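Local coordinates for biliverdin reductase (Synechocystis sp., PDB 5B3T), which probably reduces biliverdin with NAD(P)H in the heme-degrading pathway, as a Rossmann-fold member of the Gfo/Idh/MocA family, at residues S159-Q164 with Q246-F251; L221-L226 with E235-K240. All coordinates share one frame; numbering follows the deposited sequence.

Contact 1: S159-Q164 with Q246-F251. With PO4 (phosphate ion), chain D.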
loop_
_atom_site.group_PDB
_atom_site.type_symbol
_atom_site.label_atom_id
_atom_site.label_comp_id
_atom_site.label_asym_id
_atom_site.label_seq_id
_atom_site.Cartn_x
_atom_site.Cartn_y
_atom_site.Cartn_z
ATOM N N SER A 159 11.268 0.252 10.895
ATOM C CA SER A 159 12.071 -0.892 10.488
ATOM C C SER A 159 11.197 -2.134 10.404
ATOM O O SER A 159 10.487 -2.467 11.359
ATOM C CB SER A 159 13.228 -1.130 11.465
ATOM O OG SER A 159 13.985 -2.263 11.081
ATOM N N THR A 160 11.260 -2.815 9.263
ATOM C CA THR A 160 10.565 -4.077 9.039
ATOM C C THR A 160 11.604 -5.102 8.607
ATOM O O THR A 160 12.150 -5.010 7.502
ATOM C CB THR A 160 9.472 -3.929 7.980
ATOM O OG1 THR A 160 8.652 -2.797 8.294
ATOM C CG2 THR A 160 8.601 -5.173 7.943
ATOM N N ILE A 161 11.888 -6.070 9.474
ATOM C CA ILE A 161 12.814 -7.154 9.168
ATOM C C ILE A 161 12.070 -8.468 9.350
ATOM O O ILE A 161 11.519 -8.731 10.426
ATOM C CB ILE A 161 14.074 -7.104 10.043
ATOM C CG1 ILE A 161 14.937 -5.901 9.653
ATOM C CG2 ILE A 161 14.866 -8.395 9.902
ATOM C CD1 ILE A 161 16.196 -5.753 10.476
ATOM N N MET A 162 12.055 -9.290 8.302
ATOM C CA MET A 162 11.280 -10.529 8.275
ATOM C C MET A 162 12.176 -11.669 7.801
ATOM O O MET A 162 12.405 -11.829 6.599
ATOM C CB MET A 162 10.054 -10.374 7.377
ATOM C CG MET A 162 9.322 -11.671 7.080
ATOM S SD MET A 162 8.831 -12.535 8.582
ATOM C CE MET A 162 7.826 -11.285 9.379
ATOM N N GLY A 163 12.675 -12.465 8.741
ATOM C CA GLY A 163 13.464 -13.626 8.371
ATOM C C GLY A 163 12.604 -14.674 7.686
ATOM O O GLY A 163 11.471 -14.941 8.089
ATOM N N GLN A 164 13.151 -15.266 6.626
ATOM C CA GLN A 164 12.430 -16.281 5.862
ATOM C C GLN A 164 13.441 -17.238 5.251
ATOM O O GLN A 164 14.264 -16.829 4.427
ATOM C CB GLN A 164 11.563 -15.643 4.774
ATOM C CG GLN A 164 10.875 -16.644 3.855
ATOM C CD GLN A 164 9.982 -17.612 4.606
ATOM O OE1 GLN A 164 9.162 -17.208 5.430
ATOM N NE2 GLN A 164 10.136 -18.902 4.323
ATOM N N GLN A 246 16.754 -12.290 13.348
ATOM C CA GLN A 246 15.881 -11.621 14.307
ATOM C C GLN A 246 14.912 -10.723 13.555
ATOM O O GLN A 246 15.338 -9.837 12.806
ATOM C CB GLN A 246 16.679 -10.801 15.326
ATOM C CG GLN A 246 15.829 -10.300 16.491
ATOM C CD GLN A 246 16.413 -9.075 17.165
ATOM O OE1 GLN A 246 16.889 -8.155 16.499
ATOM N NE2 GLN A 246 16.375 -9.054 18.491
ATOM N N ASN A 247 13.618 -10.951 13.760
ATOM C CA ASN A 247 12.587 -10.136 13.136
ATOM C C ASN A 247 12.411 -8.819 13.887
ATOM O O ASN A 247 12.755 -8.689 15.066
ATOM C CB ASN A 247 11.261 -10.892 13.083
ATOM C CG ASN A 247 11.302 -12.068 12.130
ATOM O OD1 ASN A 247 12.304 -12.296 11.451
ATOM N ND2 ASN A 247 10.210 -12.820 12.069
ATOM N N GLU A 248 11.861 -7.833 13.181
ATOM C CA GLU A 248 11.663 -6.500 13.731
ATOM C C GLU A 248 10.496 -5.843 13.011
ATOM O O GLU A 248 10.487 -5.780 11.779
ATOM C CB GLU A 248 12.927 -5.645 13.577
ATOM C CG GLU A 248 12.973 -4.421 14.474
ATOM C CD GLU A 248 14.196 -3.556 14.228
ATOM O OE1 GLU A 248 14.806 -3.680 13.146
ATOM O OE2 GLU A 248 14.549 -2.754 15.119
ATOM N N ARG A 249 9.511 -5.371 13.778
ATOM C CA ARG A 249 8.417 -4.541 13.269
ATOM C C ARG A 249 8.291 -3.351 14.214
ATOM O O ARG A 249 7.523 -3.389 15.179
ATOM C CB ARG A 249 7.105 -5.318 13.160
ATOM C CG ARG A 249 7.013 -6.227 11.946
ATOM C CD ARG A 249 5.560 -6.440 11.531
ATOM N NE ARG A 249 4.780 -7.123 12.561
ATOM C CZ ARG A 249 3.492 -6.890 12.798
ATOM N NH1 ARG A 249 2.837 -5.984 12.084
ATOM N NH2 ARG A 249 2.860 -7.558 13.752
ATOM N N ILE A 250 9.046 -2.292 13.928
ATOM C CA ILE A 250 9.155 -1.135 14.806
ATOM C C ILE A 250 8.780 0.121 14.031
ATOM O O ILE A 250 9.191 0.297 12.878
ATOM C CB ILE A 250 10.578 -1.002 15.392
ATOM C CG1 ILE A 250 10.937 -2.238 16.217
ATOM C CG2 ILE A 250 10.698 0.249 16.245
ATOM C CD1 ILE A 250 10.082 -2.430 17.441
ATOM N N PHE A 251 7.996 0.989 14.669
ATOM C CA PHE A 251 7.718 2.334 14.165
ATOM C C PHE A 251 7.792 3.264 15.374
ATOM O O PHE A 251 6.867 3.308 16.190
ATOM C CB PHE A 251 6.360 2.409 13.471
ATOM C CG PHE A 251 6.231 3.557 12.500
ATOM C CD1 PHE A 251 7.054 4.668 12.593
ATOM C CD2 PHE A 251 5.286 3.516 11.487
ATOM C CE1 PHE A 251 6.934 5.717 11.701
ATOM C CE2 PHE A 251 5.162 4.563 10.590
ATOM C CZ PHE A 251 5.988 5.663 10.698
HETATM P P PO4 D . 5.159 -10.286 14.778
HETATM O O1 PO4 D . 5.479 -10.292 16.255
HETATM O O2 PO4 D . 3.665 -10.170 14.590
HETATM O O3 PO4 D . 5.649 -11.569 14.151
HETATM O O4 PO4 D . 5.841 -9.111 14.119
HETATM O O HOH W 1 10.448 -15.256 10.610
#

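Contact 2: L221-L226 with E235-K240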
loop_
_atom_site.group_PDB
_atom_site.type_symbol
_atom_site.label_atom_id
_atom_site.label_comp_id
_atom_site.label_asym_id
_atom_site.label_seq_id
_atom_site.Cartn_x
_atom_site.Cartn_y
_atom_site.Cartn_z
ATOM N N LEU A 221 18.265 -6.248 1.835
ATOM C CA LEU A 221 18.329 -5.254 2.900
ATOM C C LEU A 221 18.378 -3.886 2.245
ATOM O O LEU A 221 19.346 -3.565 1.547
ATOM C CB LEU A 221 19.546 -5.464 3.804
ATOM C CG LEU A 221 19.761 -4.362 4.846
ATOM C CD1 LEU A 221 18.547 -4.231 5.758
ATOM C CD2 LEU A 221 21.023 -4.617 5.655
ATOM N N ALA A 222 17.333 -3.092 2.451
ATOM C CA ALA A 222 17.237 -1.764 1.864
ATOM C C ALA A 222 17.077 -0.746 2.981
ATOM O O ALA A 222 16.221 -0.906 3.856
ATOM C CB ALA A 222 16.070 -1.676 0.881
ATOM N N THR A 223 17.909 0.292 2.952
ATOM C CA THR A 223 17.943 1.308 3.992
ATOM C C THR A 223 17.830 2.678 3.348
ATOM O O THR A 223 18.524 2.961 2.367
ATOM C CB THR A 223 19.235 1.218 4.811
ATOM O OG1 THR A 223 20.362 1.289 3.929
ATOM C CG2 THR A 223 19.292 -0.092 5.578
ATOM N N ALA A 224 16.959 3.522 3.893
ATOM C CA ALA A 224 16.799 4.891 3.426
ATOM C C ALA A 224 16.849 5.826 4.622
ATOM O O ALA A 224 16.137 5.615 5.610
ATOM C CB ALA A 224 15.486 5.074 2.658
ATOM N N TYR A 225 17.692 6.851 4.535
ATOM C CA TYR A 225 17.842 7.842 5.591
ATOM C C TYR A 225 17.387 9.188 5.046
ATOM O O TYR A 225 17.985 9.716 4.100
ATOM C CB TYR A 225 19.288 7.882 6.089
ATOM C CG TYR A 225 19.768 6.515 6.530
ATOM C CD1 TYR A 225 19.274 5.925 7.687
ATOM C CD2 TYR A 225 20.689 5.802 5.775
ATOM C CE1 TYR A 225 19.696 4.670 8.088
ATOM C CE2 TYR A 225 21.119 4.545 6.170
ATOM C CZ TYR A 225 20.619 3.986 7.327
ATOM O OH TYR A 225 21.041 2.738 7.725
ATOM N N LEU A 226 16.321 9.727 5.630
ATOM C CA LEU A 226 15.595 10.858 5.071
ATOM C C LEU A 226 15.721 12.073 5.976
ATOM O O LEU A 226 15.692 11.954 7.206
ATOM C CB LEU A 226 14.112 10.524 4.889
ATOM C CG LEU A 226 13.735 9.240 4.149
ATOM C CD1 LEU A 226 12.226 9.065 4.148
ATOM C CD2 LEU A 226 14.268 9.251 2.728
ATOM N N GLU A 235 14.711 7.178 9.635
ATOM C CA GLU A 235 15.363 5.978 9.136
ATOM C C GLU A 235 14.283 4.995 8.713
ATOM O O GLU A 235 13.345 4.737 9.475
ATOM C CB GLU A 235 16.267 5.362 10.207
ATOM C CG GLU A 235 17.282 6.333 10.792
ATOM C CD GLU A 235 17.955 5.790 12.036
ATOM O OE1 GLU A 235 17.457 4.790 12.592
ATOM O OE2 GLU A 235 18.972 6.370 12.468
ATOM N N VAL A 236 14.399 4.469 7.496
ATOM C CA VAL A 236 13.414 3.549 6.936
ATOM C C VAL A 236 14.149 2.298 6.479
ATOM O O VAL A 236 14.976 2.361 5.562
ATOM C CB VAL A 236 12.631 4.178 5.772
ATOM C CG1 VAL A 236 11.578 3.214 5.257
ATOM C CG2 VAL A 236 11.987 5.486 6.208
ATOM N N ILE A 237 13.846 1.166 7.112
ATOM C CA ILE A 237 14.598 -0.073 6.944
ATOM C C ILE A 237 13.648 -1.164 6.470
ATOM O O ILE A 237 12.572 -1.353 7.051
ATOM C CB ILE A 237 15.287 -0.495 8.256
ATOM C CG1 ILE A 237 15.959 0.705 8.927
ATOM C CG2 ILE A 237 16.299 -1.603 7.999
ATOM C CD1 ILE A 237 17.079 1.323 8.117
ATOM N N TYR A 238 14.048 -1.888 5.426
ATOM C CA TYR A 238 13.273 -3.017 4.923
ATOM C C TYR A 238 14.218 -4.174 4.647
ATOM O O TYR A 238 15.078 -4.079 3.765
ATOM C CB TYR A 238 12.493 -2.654 3.654
ATOM C CG TYR A 238 11.617 -3.777 3.132
ATOM C CD1 TYR A 238 12.113 -4.720 2.238
ATOM C CD2 TYR A 238 10.294 -3.893 3.537
ATOM C CE1 TYR A 238 11.314 -5.747 1.764
ATOM C CE2 TYR A 238 9.488 -4.913 3.068
ATOM C CZ TYR A 238 10.003 -5.837 2.182
ATOM O OH TYR A 238 9.204 -6.854 1.712
ATOM N N GLY A 239 14.051 -5.263 5.392
ATOM C CA GLY A 239 14.838 -6.458 5.168
ATOM C C GLY A 239 14.010 -7.722 5.259
ATOM O O GLY A 239 13.099 -7.815 6.086
ATOM N N LYS A 240 14.303 -8.699 4.404
ATOM C CA LYS A 240 13.646 -9.994 4.481
ATOM C C LYS A 240 14.531 -11.024 3.801
ATOM O O LYS A 240 15.366 -10.691 2.957
ATOM C CB LYS A 240 12.251 -9.973 3.842
ATOM C CG LYS A 240 12.239 -9.852 2.325
ATOM C CD LYS A 240 10.809 -9.855 1.799
ATOM C CE LYS A 240 10.757 -9.539 0.316
ATOM N NZ LYS A 240 9.359 -9.305 -0.139
#

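Contact 1: S159-Q164 with Q246-F251
E248, S159 and I161 bury the most surface where strands 153-163 and 248-255 run antiparallel, their short segments at 172°. All three side chains lie on one face of the sheet, with I250. The E248 chain leaves with CG anti to the backbone N (chi1 -162°) and stays extended, so its carboxylate lies beside S159. There S159 OG, also anti to its backbone N, donates to E248 OE1 at 2.6 Å and meets that oxygen from above the carboxylate plane. I161 crosses the E248 chain obliquely, its CD1 3.7 Å from E248 OE1, while its CG2 branch touches the Q246 carbonyl. The I161 and E248 backbones exchange two hydrogen bonds, I161 N to E248 O at 2.7 Å and E248 N to I161 O at 2.9 Å; S159 and I250 are the next hydrogen-bonded pair. Just before strand 248-255 begins, the N247 side chain takes over from the backbone: OD1 accepts a hydrogen bond from G163 N (2.7 Å), which lies above the amide plane, and a water joins N247 ND2 to G163 O. On the other face, with T160, R249 NE bonds O4 of a phosphate ion, probably from the crystallisation liquor, at 2.7 Å and nearly straight, and NH2 reaches O2; NH1 forms a salt bridge with E265. Strand 153-163 is flanked on its far side by 233-241; strand 258-263 follows 248-255, with V263 against I250.

Contact 2: L221-L226 with E235-K240
The beta hairpin of strands 217-228 and 233-241 supplies this contact, two antiparallel neighbours in the mixed sheet of the C-terminal alpha/beta domain. Four backbone bonds close it: A222 and Y238 exchange two, and A224 and V236 two more, A222 N to Y238 O, for example, at 2.8 Å. L221-G239, T223-I237 and Y225-E235 are the non-hydrogen-bonded pairs, and the side chains of L221, T223, Y225, E235 and I237 share one face. I237 is central there. With CG1 beside its backbone N and chi2 turned to -63°, its CD1 lies against T223 CG2 at 3.7 Å, the two side chains pointing the same way, while its CG2 branch meets L221 CD1 at 4.1 Å. In Y225, chi1 of -55° sets CG anti to the carbonyl carbon, and the end of the ring comes near the partner strand. Its edge meets E235: CD1 is 3.7 Å from E235 CG, which lies near the ring plane. Y225 CE1 also lies 4.2 Å from I237 CD1. The ring meets the aliphatic stem of E235 (CB and CG), with the carboxylate plane turned 83° from it and its oxygens held by a salt bridge to R157 and a hydrogen bond to Y155. An alanine in place of Y225 would strip the ring from E235 CG and I237 CD1 and would probably leave the E235 stem less firmly held. The opposite face is more buried: A222 and A224 touch L182, and the V236 and L226 side chains cross obliquely, CG2 of V236 4.1 Å from CD1 of L226, beside I189. Through V236 and L226 the hairpin packs on helix 183-189, one layer of sheet against helix in this alpha/beta domain.

Contacts 1 and 2 belong to one sheet, their centres about 11 Å apart, and the seam between them is the parallel pairing of strands 153-163 and 233-241. G239 contributes two of its bonds: its N lies 2.9 Å from T160 O and its O 2.9 Å from M162 N, both probable hydrogen bonds. S159 OG, engaged in contact 1, also packs on I237 CB of contact 2 at 3.6 Å. The sheet borders the NADP(+) site, which holds no nucleotide in this chain: side chain to side chain, Y238 of contact 2 is about 7 Å from N84 and about 8 Å from W171, whereas M162 of contact 1 is about 10 Å from R170.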